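Local coordinates for ESX-5 secretion system protein EccC5 (Mycobacterium tuberculosis, PDB 6J18) that forms part of the ESX-5 type VII secretion system, which exports EsxN and a number of PE_PGRS and PPE proteins, and here contributes an ATP-bound FtsK/SpoIIIE-type ATPase domain, at residues A[137-142]-A[202-207]; A[120-125]-A[133-138]; A[177-182]-A[233-238]; A[91-96]-A[263-268]. All coordinates share one frame; numbering follows the deposited sequence.

Contact 1 of 4, residues A[137-142]-A[202-207]; sequences SAQVWL and PEIFLI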
loop_
_atom_site.group_PDB
_atom_site.type_symbol
_atom_site.label_atom_id
_atom_site.label_comp_id
_atom_site.label_asym_id
_atom_site.label_seq_id
_atom_site.Cartn_x
_atom_site.Cartn_y
_atom_site.Cartn_z
ATOM N N SER A 137 -13.261 -5.696 -7.644
ATOM C CA SER A 137 -13.727 -5.220 -6.348
ATOM C C SER A 137 -12.563 -5.079 -5.375
ATOM O O SER A 137 -11.594 -5.834 -5.447
ATOM C CB SER A 137 -14.782 -6.168 -5.776
ATOM O OG SER A 137 -15.910 -6.251 -6.629
ATOM N N ALA A 138 -12.659 -4.113 -4.468
ATOM C CA ALA A 138 -11.606 -3.904 -3.480
ATOM C C ALA A 138 -12.155 -3.831 -2.067
ATOM O O ALA A 138 -13.177 -3.196 -1.802
ATOM C CB ALA A 138 -10.822 -2.649 -3.793
ATOM N N GLN A 139 -11.442 -4.482 -1.159
ATOM C CA GLN A 139 -11.814 -4.533 0.241
ATOM C C GLN A 139 -10.630 -4.059 1.078
ATOM O O GLN A 139 -9.512 -4.543 0.906
ATOM C CB GLN A 139 -12.237 -5.954 0.609
ATOM C CG GLN A 139 -12.412 -6.220 2.080
ATOM C CD GLN A 139 -12.847 -7.646 2.348
ATOM O OE1 GLN A 139 -12.051 -8.480 2.777
ATOM N NE2 GLN A 139 -14.117 -7.936 2.089
ATOM N N VAL A 140 -10.867 -3.100 1.967
ATOM C CA VAL A 140 -9.776 -2.483 2.716
ATOM C C VAL A 140 -9.750 -2.912 4.181
ATOM O O VAL A 140 -10.768 -2.879 4.870
ATOM C CB VAL A 140 -9.853 -0.943 2.647
ATOM C CG1 VAL A 140 -8.846 -0.306 3.599
ATOM C CG2 VAL A 140 -9.624 -0.464 1.221
ATOM N N TRP A 141 -8.572 -3.326 4.638
ATOM C CA TRP A 141 -8.338 -3.637 6.043
ATOM C C TRP A 141 -7.344 -2.622 6.598
ATOM O O TRP A 141 -6.155 -2.662 6.277
ATOM C CB TRP A 141 -7.821 -5.068 6.206
ATOM C CG TRP A 141 -8.777 -6.110 5.689
ATOM C CD1 TRP A 141 -9.185 -6.279 4.396
ATOM C CD2 TRP A 141 -9.433 -7.131 6.451
ATOM N NE1 TRP A 141 -10.059 -7.335 4.309
ATOM C CE2 TRP A 141 -10.229 -7.877 5.558
ATOM C CE3 TRP A 141 -9.428 -7.488 7.804
ATOM C CZ2 TRP A 141 -11.008 -8.954 5.968
ATOM C CZ3 TRP A 141 -10.204 -8.559 8.212
ATOM C CH2 TRP A 141 -10.985 -9.278 7.298
ATOM N N LEU A 142 -7.838 -1.707 7.426
ATOM C CA LEU A 142 -7.081 -0.510 7.775
ATOM C C LEU A 142 -6.538 -0.508 9.205
ATOM O O LEU A 142 -7.295 -0.600 10.167
ATOM C CB LEU A 142 -7.962 0.726 7.560
ATOM C CG LEU A 142 -7.372 2.111 7.834
ATOM C CD1 LEU A 142 -6.257 2.429 6.852
ATOM C CD2 LEU A 142 -8.465 3.171 7.775
ATOM N N PRO A 202 -13.167 -10.158 -3.370
ATOM C CA PRO A 202 -12.528 -8.917 -3.800
ATOM C C PRO A 202 -11.039 -8.892 -3.506
ATOM O O PRO A 202 -10.527 -9.707 -2.733
ATOM C CB PRO A 202 -13.249 -7.858 -2.972
ATOM C CG PRO A 202 -13.584 -8.569 -1.709
ATOM C CD PRO A 202 -13.912 -9.985 -2.112
ATOM N N GLU A 203 -10.354 -7.954 -4.151
ATOM C CA GLU A 203 -8.956 -7.660 -3.860
ATOM C C GLU A 203 -8.859 -7.112 -2.443
ATOM O O GLU A 203 -9.681 -6.295 -2.035
ATOM C CB GLU A 203 -8.383 -6.669 -4.882
ATOM C CG GLU A 203 -8.346 -7.221 -6.305
ATOM C CD GLU A 203 -7.300 -8.300 -6.470
ATOM O OE1 GLU A 203 -6.084 -8.022 -6.300
ATOM O OE2 GLU A 203 -7.697 -9.447 -6.758
ATOM N N ILE A 204 -7.874 -7.585 -1.686
ATOM C CA ILE A 204 -7.715 -7.172 -0.295
ATOM C C ILE A 204 -6.531 -6.226 -0.127
ATOM O O ILE A 204 -5.392 -6.582 -0.426
ATOM C CB ILE A 204 -7.535 -8.389 0.636
ATOM C CG1 ILE A 204 -8.823 -9.211 0.677
ATOM C CG2 ILE A 204 -7.151 -7.940 2.041
ATOM C CD1 ILE A 204 -8.704 -10.501 1.452
ATOM N N PHE A 205 -6.813 -5.016 0.343
ATOM C CA PHE A 205 -5.769 -4.039 0.621
ATOM C C PHE A 205 -5.540 -3.905 2.121
ATOM O O PHE A 205 -6.385 -3.367 2.838
ATOM C CB PHE A 205 -6.126 -2.672 0.028
ATOM C CG PHE A 205 -6.109 -2.631 -1.475
ATOM C CD1 PHE A 205 -7.207 -3.051 -2.207
ATOM C CD2 PHE A 205 -4.996 -2.159 -2.152
ATOM C CE1 PHE A 205 -7.191 -3.008 -3.592
ATOM C CE2 PHE A 205 -4.975 -2.112 -3.535
ATOM C CZ PHE A 205 -6.073 -2.536 -4.255
ATOM N N LEU A 206 -4.405 -4.406 2.595
ATOM C CA LEU A 206 -4.002 -4.189 3.976
ATOM C C LEU A 206 -3.206 -2.895 4.058
ATOM O O LEU A 206 -2.050 -2.840 3.637
ATOM C CB LEU A 206 -3.177 -5.363 4.507
ATOM C CG LEU A 206 -2.524 -5.161 5.879
ATOM C CD1 LEU A 206 -3.566 -4.844 6.943
ATOM C CD2 LEU A 206 -1.708 -6.384 6.273
ATOM N N ILE A 207 -3.834 -1.854 4.590
ATOM C CA ILE A 207 -3.206 -0.542 4.654
ATOM C C ILE A 207 -2.856 -0.176 6.090
ATOM O O ILE A 207 -3.732 -0.085 6.950
ATOM C CB ILE A 207 -4.118 0.536 4.050
ATOM C CG1 ILE A 207 -4.372 0.230 2.573
ATOM C CG2 ILE A 207 -3.494 1.913 4.213
ATOM C CD1 ILE A 207 -5.408 1.116 1.931
#
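Two neighbouring parallel strands of the central sheet, 137-142 and 203-207, pair here in unbroken register from Ala138 opposite Glu203 to Leu142 opposite Ile207. Five backbone hydrogen bonds join them, each strand donating in turn. Gln139 anchors the first half, with its N 2.7 Å from Glu203 O and its O 2.8 Å from Phe205 N; Trp141 does the same further on, its N reaching Phe205 O and its O accepting from Ile207 N. The 27° between the strand directions is the sheet's twist.

On the face that carries Gln139 and Trp141, the indole NE1 donates to Gln139 OE1 at 2.8 Å, close to the ring plane, although the N-H points off line at 144°. Gln139 reaches that edge because CG is anti to its backbone N (chi1 169°) and the chain stays extended. Ile204 touches both: CG2 lies 3.5 Å from Trp141 CD1, and CG1 runs alongside the Gln139 amide. This is the strand core of a P-loop ATPase of the FtsK/SpoIIIE family, and helix 165-180 covers this face with Met171 and Leu175 against Trp141.

The opposite face bears Ala138, Val140, Phe205 and Ile207. Ala138 CB approaches Phe205 CE1 obliquely at 3.7 Å, while Val140 CG1 meets Ile207 CD1 at 4.1 Å. From helix 106-120, Ile117 touches Ala138 and Phe205, and Leu110 and Met114 touch Ile207. At the strand entrance the Pro202 ring packs its CG on Gln139 CB at 3.7 Å, and the carboxylate of Glu203 turns away to bond His238.

Contact 2 of 4, residues A[120-125]-A[133-138]; sequences LYAPGA and PGRPSA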
loop_
_atom_site.group_PDB
_atom_site.type_symbol
_atom_site.label_atom_id
_atom_site.label_comp_id
_atom_site.label_asym_id
_atom_site.label_seq_id
_atom_site.Cartn_x
_atom_site.Cartn_y
_atom_site.Cartn_z
ATOM N N LEU A 120 -11.255 3.230 -8.920
ATOM C CA LEU A 120 -10.961 2.153 -9.860
ATOM C C LEU A 120 -11.673 0.839 -9.548
ATOM O O LEU A 120 -11.833 -0.008 -10.427
ATOM C CB LEU A 120 -9.453 1.918 -9.903
ATOM C CG LEU A 120 -8.651 3.107 -10.427
ATOM C CD1 LEU A 120 -7.208 2.988 -9.999
ATOM C CD2 LEU A 120 -8.760 3.200 -11.943
ATOM N N TYR A 121 -12.096 0.669 -8.301
ATOM C CA TYR A 121 -12.706 -0.586 -7.879
ATOM C C TYR A 121 -14.143 -0.417 -7.405
ATOM O O TYR A 121 -14.505 0.616 -6.843
ATOM C CB TYR A 121 -11.900 -1.224 -6.750
ATOM C CG TYR A 121 -10.503 -1.671 -7.113
ATOM C CD1 TYR A 121 -9.437 -0.782 -7.077
ATOM C CD2 TYR A 121 -10.245 -2.991 -7.464
ATOM C CE1 TYR A 121 -8.156 -1.189 -7.394
ATOM C CE2 TYR A 121 -8.966 -3.408 -7.784
ATOM C CZ TYR A 121 -7.926 -2.502 -7.746
ATOM O OH TYR A 121 -6.651 -2.908 -8.061
ATOM N N ALA A 122 -14.950 -1.448 -7.624
ATOM C CA ALA A 122 -16.265 -1.531 -7.007
ATOM C C ALA A 122 -16.086 -1.809 -5.516
ATOM O O ALA A 122 -15.121 -2.465 -5.123
ATOM C CB ALA A 122 -17.103 -2.617 -7.667
ATOM N N PRO A 123 -17.005 -1.302 -4.679
ATOM C CA PRO A 123 -16.923 -1.536 -3.231
ATOM C C PRO A 123 -16.988 -3.022 -2.878
ATOM O O PRO A 123 -17.898 -3.721 -3.325
ATOM C CB PRO A 123 -18.140 -0.780 -2.685
ATOM C CG PRO A 123 -19.074 -0.666 -3.845
ATOM C CD PRO A 123 -18.186 -0.499 -5.039
ATOM N N GLY A 124 -16.035 -3.492 -2.078
ATOM C CA GLY A 124 -15.893 -4.914 -1.824
ATOM C C GLY A 124 -16.032 -5.372 -0.382
ATOM O O GLY A 124 -15.717 -6.520 -0.067
ATOM N N ALA A 125 -16.496 -4.490 0.500
ATOM C CA ALA A 125 -16.795 -4.891 1.872
ATOM C C ALA A 125 -17.978 -5.854 1.868
ATOM O O ALA A 125 -18.771 -5.853 0.931
ATOM C CB ALA A 125 -17.086 -3.680 2.742
ATOM N N PRO A 133 -21.018 -5.338 -13.838
ATOM C CA PRO A 133 -20.327 -6.309 -14.697
ATOM C C PRO A 133 -18.972 -5.819 -15.205
ATOM O O PRO A 133 -18.862 -4.696 -15.695
ATOM C CB PRO A 133 -21.305 -6.503 -15.867
ATOM C CG PRO A 133 -22.243 -5.338 -15.799
ATOM C CD PRO A 133 -22.363 -5.023 -14.346
ATOM N N GLY A 134 -17.951 -6.661 -15.069
ATOM C CA GLY A 134 -16.627 -6.352 -15.576
ATOM C C GLY A 134 -15.720 -5.632 -14.595
ATOM O O GLY A 134 -14.514 -5.541 -14.815
ATOM N N ARG A 135 -16.293 -5.120 -13.510
ATOM C CA ARG A 135 -15.521 -4.352 -12.539
ATOM C C ARG A 135 -14.840 -5.233 -11.498
ATOM O O ARG A 135 -15.444 -6.171 -10.979
ATOM C CB ARG A 135 -16.412 -3.332 -11.826
ATOM C CG ARG A 135 -16.938 -2.219 -12.713
ATOM C CD ARG A 135 -17.204 -0.963 -11.896
ATOM N NE ARG A 135 -15.972 -0.222 -11.635
ATOM C CZ ARG A 135 -15.852 0.738 -10.723
ATOM N NH1 ARG A 135 -16.890 1.077 -9.970
ATOM N NH2 ARG A 135 -14.689 1.356 -10.561
ATOM N N PRO A 136 -13.572 -4.929 -11.189
ATOM C CA PRO A 136 -12.896 -5.556 -10.051
ATOM C C PRO A 136 -13.408 -4.965 -8.743
ATOM O O PRO A 136 -13.935 -3.851 -8.747
ATOM C CB PRO A 136 -11.425 -5.208 -10.280
ATOM C CG PRO A 136 -11.470 -3.917 -11.023
ATOM C CD PRO A 136 -12.686 -3.998 -11.911
ATOM N N SER A 137 -13.261 -5.696 -7.644
ATOM C CA SER A 137 -13.727 -5.220 -6.348
ATOM C C SER A 137 -12.563 -5.079 -5.375
ATOM O O SER A 137 -11.594 -5.834 -5.447
ATOM C CB SER A 137 -14.782 -6.168 -5.776
ATOM O OG SER A 137 -15.910 -6.251 -6.629
ATOM N N ALA A 138 -12.659 -4.113 -4.468
ATOM C CA ALA A 138 -11.606 -3.904 -3.480
ATOM C C ALA A 138 -12.155 -3.831 -2.067
ATOM O O ALA A 138 -13.177 -3.196 -1.802
ATOM C CB ALA A 138 -10.822 -2.649 -3.793
HETATM O O HOH W 1 -15.801 3.204 -8.352
#
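Pro136 O accepts a hydrogen bond from the backbone N of Ala122 at 2.8 Å, with the donor in the carbonyl plane and an N-H...O angle of 159°, and the same oxygen has Tyr121 CA beside it. Ala122 O then receives Ala138 N at 3.0 Å, so Ala122 is held through both its N and its O. These two bonds make a short parallel bridge between Ala122 and Ser137. Beyond it, Gly124 N lies 2.9 Å from Ala138 O, but the bond is weak because its angle is only 119°.

The side chain of Tyr121 lies against Pro136 and Ala138. CG beside the backbone N (chi1 -65°) lays the start of the ring on Ala138, with Tyr121 CG 3.5 Å from Ala138 CB, and Tyr121 CD2 meets Pro136 CB at 3.8 Å as the two side chains cross at about a right angle. Arg135 bends at chi3 and lays one guanidinium face over the Tyr121-Ala122 peptide, with Ala122 N above the centre of the group. In the guanidinium plane, NH1 donates to a water 2.9 Å away.

Tyr121 is the first residue to leave the helical conformation after helix 106-120, so the chain passes at once from that helix into strand 122-123, which borders strand 137-143. Across the latter lies strand 203-208, whose Phe205 stacks edge-to-face with Tyr121.

Contact 3 of 4, residues A[177-182]-A[233-238]; sequences AALAGR and ADVGLH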
loop_
_atom_site.group_PDB
_atom_site.type_symbol
_atom_site.label_atom_id
_atom_site.label_comp_id
_atom_site.label_asym_id
_atom_site.label_seq_id
_atom_site.Cartn_x
_atom_site.Cartn_y
_atom_site.Cartn_z
ATOM N N ALA A 177 -7.312 -15.736 8.238
ATOM C CA ALA A 177 -8.262 -16.811 7.982
ATOM C C ALA A 177 -8.843 -16.706 6.575
ATOM O O ALA A 177 -9.037 -17.716 5.898
ATOM C CB ALA A 177 -9.375 -16.793 9.018
ATOM N N ALA A 178 -9.117 -15.482 6.138
ATOM C CA ALA A 178 -9.663 -15.255 4.806
ATOM C C ALA A 178 -8.620 -15.562 3.736
ATOM O O ALA A 178 -8.928 -16.170 2.712
ATOM C CB ALA A 178 -10.160 -13.826 4.671
ATOM N N LEU A 179 -7.384 -15.143 3.987
ATOM C CA LEU A 179 -6.293 -15.360 3.044
ATOM C C LEU A 179 -5.936 -16.841 2.928
ATOM O O LEU A 179 -5.601 -17.322 1.845
ATOM C CB LEU A 179 -5.062 -14.552 3.459
ATOM C CG LEU A 179 -5.186 -13.029 3.372
ATOM C CD1 LEU A 179 -3.931 -12.353 3.903
ATOM C CD2 LEU A 179 -5.469 -12.593 1.943
ATOM N N ALA A 180 -6.014 -17.557 4.045
ATOM C CA ALA A 180 -5.682 -18.979 4.074
ATOM C C ALA A 180 -6.651 -19.799 3.230
ATOM O O ALA A 180 -6.304 -20.872 2.735
ATOM C CB ALA A 180 -5.671 -19.489 5.507
ATOM N N GLY A 181 -7.867 -19.289 3.068
ATOM C CA GLY A 181 -8.880 -19.976 2.288
ATOM C C GLY A 181 -8.719 -19.774 0.794
ATOM O O GLY A 181 -9.340 -20.476 -0.001
ATOM N N ARG A 182 -7.877 -18.823 0.402
ATOM C CA ARG A 182 -7.737 -18.485 -1.011
ATOM C C ARG A 182 -6.742 -19.390 -1.737
ATOM O O ARG A 182 -5.676 -18.954 -2.179
ATOM C CB ARG A 182 -7.343 -17.018 -1.161
ATOM C CG ARG A 182 -8.425 -16.081 -0.648
ATOM C CD ARG A 182 -8.256 -14.662 -1.153
ATOM N NE ARG A 182 -9.491 -13.899 -0.999
ATOM C CZ ARG A 182 -9.644 -12.634 -1.376
ATOM N NH1 ARG A 182 -8.635 -11.981 -1.939
ATOM N NH2 ARG A 182 -10.807 -12.023 -1.196
ATOM N N ALA A 233 -0.157 -11.973 -5.162
ATOM C CA ALA A 233 -0.921 -11.871 -6.400
ATOM C C ALA A 233 -1.891 -13.038 -6.557
ATOM O O ALA A 233 -2.956 -12.895 -7.157
ATOM C CB ALA A 233 0.017 -11.798 -7.596
ATOM N N ASP A 234 -1.520 -14.190 -6.008
ATOM C CA ASP A 234 -2.339 -15.391 -6.123
ATOM C C ASP A 234 -3.510 -15.388 -5.146
ATOM O O ASP A 234 -4.491 -16.108 -5.341
ATOM C CB ASP A 234 -1.488 -16.642 -5.906
ATOM C CG ASP A 234 -0.546 -16.913 -7.062
ATOM O OD1 ASP A 234 -0.423 -16.041 -7.948
ATOM O OD2 ASP A 234 0.063 -18.000 -7.089
ATOM N N VAL A 235 -3.407 -14.585 -4.091
ATOM C CA VAL A 235 -4.486 -14.483 -3.116
ATOM C C VAL A 235 -5.124 -13.097 -3.148
ATOM O O VAL A 235 -5.954 -12.767 -2.303
ATOM C CB VAL A 235 -3.994 -14.790 -1.686
ATOM C CG1 VAL A 235 -3.476 -16.218 -1.598
ATOM C CG2 VAL A 235 -2.922 -13.798 -1.262
ATOM N N GLY A 236 -4.731 -12.293 -4.131
ATOM C CA GLY A 236 -5.288 -10.965 -4.311
ATOM C C GLY A 236 -5.033 -10.044 -3.133
ATOM O O GLY A 236 -5.921 -9.305 -2.708
ATOM N N LEU A 237 -3.814 -10.088 -2.607
ATOM C CA LEU A 237 -3.450 -9.283 -1.448
ATOM C C LEU A 237 -2.532 -8.127 -1.832
ATOM O O LEU A 237 -1.628 -8.284 -2.653
ATOM C CB LEU A 237 -2.777 -10.156 -0.386
ATOM C CG LEU A 237 -2.157 -9.450 0.822
ATOM C CD1 LEU A 237 -3.226 -8.752 1.655
ATOM C CD2 LEU A 237 -1.361 -10.431 1.667
ATOM N N HIS A 238 -2.777 -6.964 -1.236
ATOM C CA HIS A 238 -1.907 -5.807 -1.410
ATOM C C HIS A 238 -1.575 -5.195 -0.056
ATOM O O HIS A 238 -2.467 -4.753 0.667
ATOM C CB HIS A 238 -2.561 -4.760 -2.313
ATOM C CG HIS A 238 -2.956 -5.285 -3.658
ATOM N ND1 HIS A 238 -2.049 -5.476 -4.678
ATOM C CD2 HIS A 238 -4.161 -5.660 -4.149
ATOM C CE1 HIS A 238 -2.679 -5.945 -5.741
ATOM N NE2 HIS A 238 -3.960 -6.068 -5.445
HETATM O O HOH W 2 -4.563 -19.298 -4.932
#
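The guanidinium of Arg182 meets its partner at an edge: Val235 O lies 2.8 Å from NH1 and only 5° out of the guanidinium plane, and Gly236 O is also near that plane, farther off. The N-H points fairly straight at Val235 O (163°), though the nitrogen is tilted 32° from the plane of the carbonyl. The contact joins the C-terminal end of helix 165-180, which packs on one face of the parallel part of the sheet, to the turn leading from the short helix 232-235 into strand 237-244. Helix against sheet is the layered arrangement of this ATPase fold.

From CG to NE the arginine chain is extended, which carries the charged group along the flank of Val235; its CD passes 3.2 Å from Val235 O. NH2 has a separate acceptor in Pro202 O at the entrance of strand 203-208. One buried guanidinium therefore ties the helix 165-180 region to the beginnings of two adjacent strands, and its positive charge is probably offset in part by these carbonyl dipoles.

Gly236, which directly follows the gripped carbonyl, leaves the helical conformation with positive phi. Beside the polar link, Leu179 CD1 touches Leu237 CD2 at 3.9 Å, the two side chains crossing near a right angle, and Ile204 and Phe228 also lie against both leucines. Val235 CG1 packs on Arg182 CB at 4.0 Å. A water bridges the two backbones, donating to Arg182 O at 3.0 Å and to Asp234 O at 3.2 Å.

Contact 4 of 4, residues A[91-96]-A[263-268]; sequences AENSHL and ANAPLL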
loop_
_atom_site.group_PDB
_atom_site.type_symbol
_atom_site.label_atom_id
_atom_site.label_comp_id
_atom_site.label_asym_id
_atom_site.label_seq_id
_atom_site.Cartn_x
_atom_site.Cartn_y
_atom_site.Cartn_z
ATOM N N ALA A 91 1.476 -5.588 -11.758
ATOM C CA ALA A 91 2.075 -6.606 -12.616
ATOM C C ALA A 91 3.511 -6.876 -12.174
ATOM O O ALA A 91 4.012 -7.993 -12.292
ATOM C CB ALA A 91 2.034 -6.174 -14.073
ATOM N N GLU A 92 4.165 -5.836 -11.662
ATOM C CA GLU A 92 5.529 -5.939 -11.150
ATOM C C GLU A 92 5.549 -6.371 -9.687
ATOM O O GLU A 92 6.235 -7.327 -9.321
ATOM C CB GLU A 92 6.268 -4.605 -11.296
ATOM C CG GLU A 92 7.038 -4.459 -12.596
ATOM C CD GLU A 92 7.866 -3.182 -12.649
ATOM O OE1 GLU A 92 7.992 -2.497 -11.607
ATOM O OE2 GLU A 92 8.398 -2.867 -13.736
ATOM N N ASN A 93 4.810 -5.648 -8.852
ATOM C CA ASN A 93 4.777 -5.932 -7.425
ATOM C C ASN A 93 3.435 -5.556 -6.806
ATOM O O ASN A 93 2.816 -4.565 -7.195
ATOM C CB ASN A 93 5.910 -5.193 -6.714
ATOM C CG ASN A 93 6.204 -5.766 -5.341
ATOM O OD1 ASN A 93 5.514 -5.468 -4.366
ATOM N ND2 ASN A 93 7.234 -6.600 -5.262
ATOM N N SER A 94 3.000 -6.343 -5.827
ATOM C CA SER A 94 1.686 -6.163 -5.222
ATOM C C SER A 94 1.676 -5.138 -4.090
ATOM O O SER A 94 0.612 -4.770 -3.593
ATOM C CB SER A 94 1.163 -7.502 -4.690
ATOM O OG SER A 94 1.042 -8.460 -5.726
ATOM N N HIS A 95 2.854 -4.672 -3.685
ATOM C CA HIS A 95 2.966 -3.919 -2.437
ATOM C C HIS A 95 3.630 -2.552 -2.573
ATOM O O HIS A 95 4.091 -2.171 -3.649
ATOM C CB HIS A 95 3.740 -4.747 -1.411
ATOM C CG HIS A 95 3.312 -6.180 -1.347
ATOM N ND1 HIS A 95 2.051 -6.560 -0.942
ATOM C CD2 HIS A 95 3.974 -7.322 -1.640
ATOM C CE1 HIS A 95 1.956 -7.876 -0.985
ATOM N NE2 HIS A 95 3.109 -8.364 -1.407
ATOM N N LEU A 96 3.667 -1.822 -1.461
ATOM C CA LEU A 96 4.357 -0.540 -1.392
ATOM C C LEU A 96 4.749 -0.195 0.041
ATOM O O LEU A 96 3.951 -0.350 0.967
ATOM C CB LEU A 96 3.489 0.581 -1.970
ATOM C CG LEU A 96 4.054 1.996 -1.797
ATOM C CD1 LEU A 96 5.374 2.149 -2.546
ATOM C CD2 LEU A 96 3.055 3.058 -2.237
ATOM N N ALA A 263 10.445 -9.460 -0.784
ATOM C CA ALA A 263 9.600 -9.520 -1.972
ATOM C C ALA A 263 9.927 -8.382 -2.935
ATOM O O ALA A 263 9.248 -8.200 -3.946
ATOM C CB ALA A 263 8.132 -9.477 -1.579
ATOM N N ASN A 264 10.972 -7.624 -2.606
ATOM C CA ASN A 264 11.430 -6.499 -3.420
ATOM C C ASN A 264 10.331 -5.478 -3.702
ATOM O O ASN A 264 10.222 -4.959 -4.813
ATOM C CB ASN A 264 12.022 -7.001 -4.739
ATOM C CG ASN A 264 13.338 -7.731 -4.547
ATOM O OD1 ASN A 264 13.499 -8.871 -4.983
ATOM N ND2 ASN A 264 14.289 -7.075 -3.891
ATOM N N ALA A 265 9.517 -5.197 -2.689
ATOM C CA ALA A 265 8.459 -4.201 -2.812
ATOM C C ALA A 265 9.054 -2.815 -3.036
ATOM O O ALA A 265 10.117 -2.501 -2.498
ATOM C CB ALA A 265 7.574 -4.207 -1.572
ATOM N N PRO A 266 8.375 -1.989 -3.846
ATOM C CA PRO A 266 8.796 -0.600 -4.061
ATOM C C PRO A 266 8.867 0.176 -2.751
ATOM O O PRO A 266 7.973 0.052 -1.913
ATOM C CB PRO A 266 7.699 -0.036 -4.970
ATOM C CG PRO A 266 7.139 -1.226 -5.666
ATOM C CD PRO A 266 7.207 -2.346 -4.670
ATOM N N LEU A 267 9.924 0.959 -2.577
ATOM C CA LEU A 267 10.105 1.737 -1.360
ATOM C C LEU A 267 10.252 3.221 -1.671
ATOM O O LEU A 267 11.240 3.644 -2.271
ATOM C CB LEU A 267 11.326 1.237 -0.585
ATOM C CG LEU A 267 11.745 2.039 0.649
ATOM C CD1 LEU A 267 10.674 1.998 1.720
ATOM C CD2 LEU A 267 13.058 1.508 1.191
ATOM N N LEU A 268 9.259 4.007 -1.268
ATOM C CA LEU A 268 9.324 5.450 -1.443
ATOM C C LEU A 268 10.007 6.095 -0.248
ATOM O O LEU A 268 9.464 6.111 0.856
ATOM C CB LEU A 268 7.929 6.047 -1.630
ATOM C CG LEU A 268 7.919 7.549 -1.930
ATOM C CD1 LEU A 268 8.506 7.824 -3.307
ATOM C CD2 LEU A 268 6.517 8.128 -1.813
#
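Asn93 holds CG anti to the backbone N (chi1 -162°), which directs its amide into the turn at 263-266 and sets the two amide atoms to different tasks. ND2 lies 2.9 Å from Ala263 O, a weak hydrogen bond because the N-H is bent to 127°. OD1 accepts a hydrogen bond from the backbone N of His95 at 2.9 Å, forming an Asx turn, and also rests against Ala265 CA and the Pro266 ring, whose CD is 3.6 Å away.

The turn that receives the amide is a Schellman motif ending helix 255-262, with Asn264 in positive phi as its C-prime residue. Next along, His95 O is 3.3 Å from Pro266 CD, and His95 CB packs on Ala265 CB at 3.9 Å. Leu96 extends CD1 to within 3.4 Å of Pro266 O and 4.0 Å of Pro266 CB, its side chain crossing the proline at about a right angle.

The imidazole of His95 is committed elsewhere, to Val239 N and Val229 O. Residues 91-96 lead into strand 96-100, which runs between strands 237-244 and 267-269 and is parallel to both, while helix 255-262 ends beside its entrance.

All four contacts gather on one mixed sheet of the ATPase domain. Contacts 1 and 2 share Ser137 and Ala138 on strand 137-143, with centres about 10 Å apart, and Gln139 NE2 reaches Gly124 O between them. Contacts 1 and 3, centres about 11 Å apart, are joined through the pairing of strands 203-208 and 237-244. His238 then bonds Ser94 O of contact 4; the centres of contacts 3 and 4 are about 17 Å apart. Along the chain, contact 4 brackets the other three, its segments separated by 166 residues, whereas the segments of contacts 1 and 3 interleave. By its pairings the sheet runs from 122-123 through 137-143, 203-208, 237-244 and 96-100 to 267-269, joining distant sequence into the sheet that borders the bound ATP.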